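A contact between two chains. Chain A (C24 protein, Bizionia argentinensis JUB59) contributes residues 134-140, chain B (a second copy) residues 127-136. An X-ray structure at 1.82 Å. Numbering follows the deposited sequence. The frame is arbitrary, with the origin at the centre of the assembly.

Chain A, residues 134-140: PQLYSGS
Chain B (127-136) LLPAGTNPQL

This is a small, mixed polar and apolar contact between two copies of one protein, in which a short strand and the loop after it in chain A pack against a turn and the extended segment that follows it in chain B, burying 467 Å² over both sides.

Chain A runs extended through Q135(A), L136(A) and Y137(A) (phi/psi -127/146, -75/138 and -141/127), then bends at S138(A) (-117/5). Chain B forms a type II turn from P129(B) to T132(B), with A130(B) at -55/142 and G131(B) at 79/3, a positive phi that favours glycine. The turn closes through T132(B) N to P129(B) O at 3.2 Å, and T132(B), with chi1 p, adds OG1 to P129(B) O at 2.8 Å. The register sets Y137(A) CA 4.9 Å from N133(B) CA and G139(A) CA 4.8 Å from T132(B) CA, so the two chains run in roughly opposite directions here.

The backbone anchor is T132(B) O. It accepts a hydrogen bond from S138(A) N at 2.9 Å with an N-H...O angle of 164°, close to linear, and a weak one from S138(A) OG at 3.5 Å, which the p rotamer of that serine allows. Y137(A) CA lies 3.3 Å from T132(B) O in a CA-H...O contact, and N133(B) CA makes another with L136(A) O at 3.6 Å; both have 150° at the hydrogen.

Q135(A) and Q135(B) adopt nearly the same m, m conformation, yet CA-to-CB points toward the partner in the first and away in the second. The end of Q135(B) still comes near, so that its NE2 donates to Q135(A) OE1 at 2.8 Å and 140°. Water 1 ties this site to the backbone: it donates to Q135(A) OE1 (3.0 Å) and P134(B) O (2.8 Å) and accepts from L136(A) N (2.9 Å). Water 2 donates to G131(B) O at 3.0 Å and, weakly, to S138(A) O at 3.2 Å.

Carbon contacts supplement the polar ones. L136(A), rotamer m, t, points toward chain B and sets CB 4.1 Å from P134(B) CD. Q135(A) CB meets L128(B) CD1 at 4.2 Å. Y137(A) points away overall, but chi1 t and chi2 74° bring CE1 to 3.9 Å from T132(B) CB, while its OH donates to S140(A) O at 2.8 Å. Beside the ring, G139(A) has no room for a side chain: an ideal CB would lie 2.8 Å from Y137(A) CZ. Its N is buried without a polar partner.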

ATOM      1  N   PRO A 134      -2.819 -13.584   3.636  1.00 20.70           N
ATOM      2  CA  PRO A 134      -3.947 -12.676   3.347  1.00 21.38           C
ATOM      3  C   PRO A 134      -4.114 -12.449   1.829  1.00 24.59           C
ATOM      4  O   PRO A 134      -3.120 -12.426   1.086  1.00 25.09           O
ATOM      5  CB  PRO A 134      -3.558 -11.378   4.084  1.00 23.22           C
ATOM      6  CG  PRO A 134      -2.610 -11.844   5.194  1.00 27.40           C
ATOM      7  CD  PRO A 134      -1.820 -12.953   4.525  1.00 23.28           C
ATOM      8  N   GLN A 135      -5.361 -12.306   1.385  1.00 20.97           N
ATOM      9  CA  GLN A 135      -5.725 -12.096  -0.017  1.00 22.15           C
ATOM     10  C   GLN A 135      -6.609 -10.877  -0.185  1.00 23.97           C
ATOM     11  O   GLN A 135      -7.483 -10.623   0.652  1.00 23.11           O
ATOM     12  CB  GLN A 135      -6.512 -13.318  -0.577  1.00 22.68           C
ATOM     13  CG  GLN A 135      -5.668 -14.580  -0.759  1.00 23.14           C
ATOM     14  CD  GLN A 135      -4.638 -14.402  -1.846  1.00 27.86           C
ATOM     15  OE1 GLN A 135      -4.875 -13.767  -2.884  1.00 25.41           O
ATOM     16  NE2 GLN A 135      -3.467 -14.925  -1.620  1.00 24.68           N
ATOM     17  N   LEU A 136      -6.438 -10.179  -1.323  1.00 22.45           N
ATOM     18  CA  LEU A 136      -7.307  -9.055  -1.716  1.00 22.33           C
ATOM     19  C   LEU A 136      -8.641  -9.616  -2.196  1.00 25.00           C
ATOM     20  O   LEU A 136      -8.671 -10.650  -2.867  1.00 23.69           O
ATOM     21  CB  LEU A 136      -6.672  -8.238  -2.826  1.00 21.92           C
ATOM     22  CG  LEU A 136      -5.428  -7.483  -2.430  1.00 26.40           C
ATOM     23  CD1 LEU A 136      -4.765  -6.893  -3.674  1.00 27.27           C
ATOM     24  CD2 LEU A 136      -5.764  -6.389  -1.415  1.00 28.52           C
ATOM     25  N   TYR A 137      -9.748  -8.974  -1.791  1.00 23.80           N
ATOM     26  CA  TYR A 137     -11.087  -9.472  -2.119  1.00 23.69           C
ATOM     27  C   TYR A 137     -12.003  -8.312  -2.454  1.00 29.17           C
ATOM     28  O   TYR A 137     -12.086  -7.339  -1.692  1.00 27.87           O
ATOM     29  CB  TYR A 137     -11.619 -10.318  -0.942  1.00 23.74           C
ATOM     30  CG  TYR A 137     -13.031 -10.845  -1.084  1.00 26.20           C
ATOM     31  CD1 TYR A 137     -13.319 -11.911  -1.943  1.00 28.69           C
ATOM     32  CD2 TYR A 137     -14.071 -10.322  -0.316  1.00 27.61           C
ATOM     33  CE1 TYR A 137     -14.620 -12.425  -2.045  1.00 29.39           C
ATOM     34  CE2 TYR A 137     -15.368 -10.835  -0.402  1.00 28.61           C
ATOM     35  CZ  TYR A 137     -15.634 -11.892  -1.259  1.00 34.88           C
ATOM     36  OH  TYR A 137     -16.911 -12.393  -1.319  1.00 35.17           O
ATOM     37  N   SER A 138     -12.644  -8.396  -3.618  1.00 26.99           N
ATOM     38  CA  SER A 138     -13.550  -7.355  -4.115  1.00 28.00           C
ATOM     39  C   SER A 138     -14.998  -7.869  -4.258  1.00 36.10           C
ATOM     40  O   SER A 138     -15.868  -7.147  -4.748  1.00 35.78           O
ATOM     41  CB  SER A 138     -13.050  -6.788  -5.434  1.00 29.35           C
ATOM     42  OG  SER A 138     -12.943  -7.792  -6.425  1.00 34.11           O
ATOM     43  N   GLY A 139     -15.233  -9.108  -3.830  1.00 35.24           N
ATOM     44  CA  GLY A 139     -16.556  -9.724  -3.875  1.00 34.90           C
ATOM     45  C   GLY A 139     -17.410  -9.227  -2.729  1.00 39.59           C
ATOM     46  O   GLY A 139     -16.997  -8.321  -1.993  1.00 38.28           O
ATOM     47  N   SER A 140     -18.606  -9.831  -2.537  1.00 35.97           N
ATOM     48  CA  SER A 140     -19.507  -9.411  -1.463  1.00 35.68           C
ATOM     49  C   SER A 140     -18.946  -9.691  -0.075  1.00 37.31           C
ATOM     50  O   SER A 140     -18.628 -10.834   0.234  1.00 37.94           O
ATOM     51  CB  SER A 140     -20.898 -10.030  -1.632  1.00 41.97           C
ATOM     52  OG  SER A 140     -21.709  -9.810  -0.489  1.00 55.28           O
TER
ATOM     53  N   LEU B 127      -9.593 -21.846  -3.791  1.00 32.24           N
ATOM     54  CA  LEU B 127      -9.763 -21.083  -5.012  1.00 33.06           C
ATOM     55  C   LEU B 127     -10.942 -20.108  -4.869  1.00 35.27           C
ATOM     56  O   LEU B 127     -12.086 -20.533  -4.701  1.00 35.60           O
ATOM     57  CB  LEU B 127      -9.962 -22.038  -6.201  1.00 34.09           C
ATOM     58  CG  LEU B 127     -10.001 -21.373  -7.547  1.00 40.20           C
ATOM     59  CD1 LEU B 127      -8.618 -20.845  -7.920  1.00 41.20           C
ATOM     60  CD2 LEU B 127     -10.532 -22.338  -8.602  1.00 42.62           C
ATOM     61  N   LEU B 128     -10.657 -18.800  -4.912  1.00 29.58           N
ATOM     62  CA  LEU B 128     -11.702 -17.791  -4.783  1.00 28.52           C
ATOM     63  C   LEU B 128     -12.461 -17.639  -6.097  1.00 34.55           C
ATOM     64  O   LEU B 128     -11.896 -17.932  -7.152  1.00 35.02           O
ATOM     65  CB  LEU B 128     -11.126 -16.440  -4.280  1.00 27.24           C
ATOM     66  CG  LEU B 128     -10.626 -16.451  -2.826  1.00 29.22           C
ATOM     67  CD1 LEU B 128      -9.691 -15.288  -2.538  1.00 27.38           C
ATOM     68  CD2 LEU B 128     -11.799 -16.478  -1.831  1.00 27.21           C
ATOM     69  N   PRO B 129     -13.733 -17.206  -6.071  1.00 33.10           N
ATOM     70  CA  PRO B 129     -14.488 -17.060  -7.338  1.00 33.69           C
ATOM     71  C   PRO B 129     -13.804 -16.122  -8.331  1.00 39.11           C
ATOM     72  O   PRO B 129     -13.204 -15.125  -7.906  1.00 37.96           O
ATOM     73  CB  PRO B 129     -15.830 -16.484  -6.892  1.00 35.07           C
ATOM     74  CG  PRO B 129     -15.961 -16.828  -5.455  1.00 38.82           C
ATOM     75  CD  PRO B 129     -14.556 -16.818  -4.906  1.00 34.84           C
ATOM     76  N   ALA B 130     -13.863 -16.447  -9.654  1.00 35.34           N
ATOM     77  CA  ALA B 130     -13.270 -15.600 -10.701  1.00 34.85           C
ATOM     78  C   ALA B 130     -13.861 -14.191 -10.539  1.00 36.07           C
ATOM     79  O   ALA B 130     -15.023 -14.021 -10.103  1.00 32.46           O
ATOM     80  CB  ALA B 130     -13.564 -16.159 -12.100  1.00 35.71           C
ATOM     81  N   GLY B 131     -13.008 -13.206 -10.766  1.00 31.84           N
ATOM     82  CA  GLY B 131     -13.389 -11.807 -10.650  1.00 30.90           C
ATOM     83  C   GLY B 131     -13.450 -11.221  -9.248  1.00 32.96           C
ATOM     84  O   GLY B 131     -13.789 -10.050  -9.116  1.00 34.90           O
ATOM     85  N   THR B 132     -13.101 -11.976  -8.191  1.00 27.03           N
ATOM     86  CA  THR B 132     -13.164 -11.420  -6.831  1.00 25.60           C
ATOM     87  C   THR B 132     -11.799 -11.269  -6.150  1.00 26.25           C
ATOM     88  O   THR B 132     -11.742 -10.763  -5.029  1.00 25.79           O
ATOM     89  CB  THR B 132     -14.050 -12.311  -5.916  1.00 30.55           C
ATOM     90  OG1 THR B 132     -13.360 -13.543  -5.643  1.00 30.39           O
ATOM     91  CG2 THR B 132     -15.459 -12.556  -6.503  1.00 31.84           C
ATOM     92  N   ASN B 133     -10.723 -11.771  -6.782  1.00 23.45           N
ATOM     93  CA  ASN B 133      -9.427 -11.852  -6.127  1.00 22.65           C
ATOM     94  C   ASN B 133      -8.268 -11.219  -6.887  1.00 24.40           C
ATOM     95  O   ASN B 133      -7.478 -11.936  -7.531  1.00 22.97           O
ATOM     96  CB  ASN B 133      -9.146 -13.339  -5.752  1.00 22.47           C
ATOM     97  CG  ASN B 133      -7.824 -13.612  -5.062  1.00 31.27           C
ATOM     98  OD1 ASN B 133      -7.346 -12.868  -4.193  1.00 28.73           O
ATOM     99  ND2 ASN B 133      -7.222 -14.705  -5.408  1.00 19.76           N
ATOM    100  N   PRO B 134      -8.140  -9.875  -6.804  1.00 22.61           N
ATOM    101  CA  PRO B 134      -6.996  -9.210  -7.455  1.00 21.62           C
ATOM    102  C   PRO B 134      -5.662  -9.789  -6.942  1.00 23.87           C
ATOM    103  O   PRO B 134      -5.545 -10.179  -5.770  1.00 22.34           O
ATOM    104  CB  PRO B 134      -7.168  -7.739  -7.070  1.00 22.82           C
ATOM    105  CG  PRO B 134      -8.629  -7.594  -6.766  1.00 26.79           C
ATOM    106  CD  PRO B 134      -8.996  -8.894  -6.101  1.00 23.85           C
ATOM    107  N   GLN B 135      -4.672  -9.858  -7.839  1.00 21.10           N
ATOM    108  CA  GLN B 135      -3.329 -10.401  -7.557  1.00 19.69           C
ATOM    109  C   GLN B 135      -2.263  -9.398  -7.958  1.00 22.46           C
ATOM    110  O   GLN B 135      -2.394  -8.726  -8.986  1.00 22.58           O
ATOM    111  CB  GLN B 135      -3.089 -11.687  -8.380  1.00 19.48           C
ATOM    112  CG  GLN B 135      -3.914 -12.898  -7.901  1.00 21.86           C
ATOM    113  CD  GLN B 135      -3.499 -13.351  -6.531  1.00 25.62           C
ATOM    114  OE1 GLN B 135      -2.319 -13.399  -6.206  1.00 28.90           O
ATOM    115  NE2 GLN B 135      -4.461 -13.682  -5.691  1.00 24.78           N
ATOM    116  N   LEU B 136      -1.176  -9.366  -7.191  1.00 20.05           N
ATOM    117  CA  LEU B 136       0.003  -8.551  -7.483  1.00 19.48           C
ATOM    118  C   LEU B 136       0.768  -9.230  -8.627  1.00 22.60           C
ATOM    119  O   LEU B 136       0.911 -10.455  -8.642  1.00 22.88           O
ATOM    120  CB  LEU B 136       0.919  -8.459  -6.252  1.00 20.19           C
ATOM    121  CG  LEU B 136       0.346  -7.638  -5.102  1.00 24.24           C
ATOM    122  CD1 LEU B 136       1.216  -7.755  -3.881  1.00 24.65           C
ATOM    123  CD2 LEU B 136       0.210  -6.185  -5.501  1.00 25.37           C
TER
HETATM  124  O   HOH W   1      -4.479 -10.865  -3.280  1.00 21.02           O
HETATM  125  O   HOH W   2     -15.933  -8.755  -7.495  1.00 48.50           O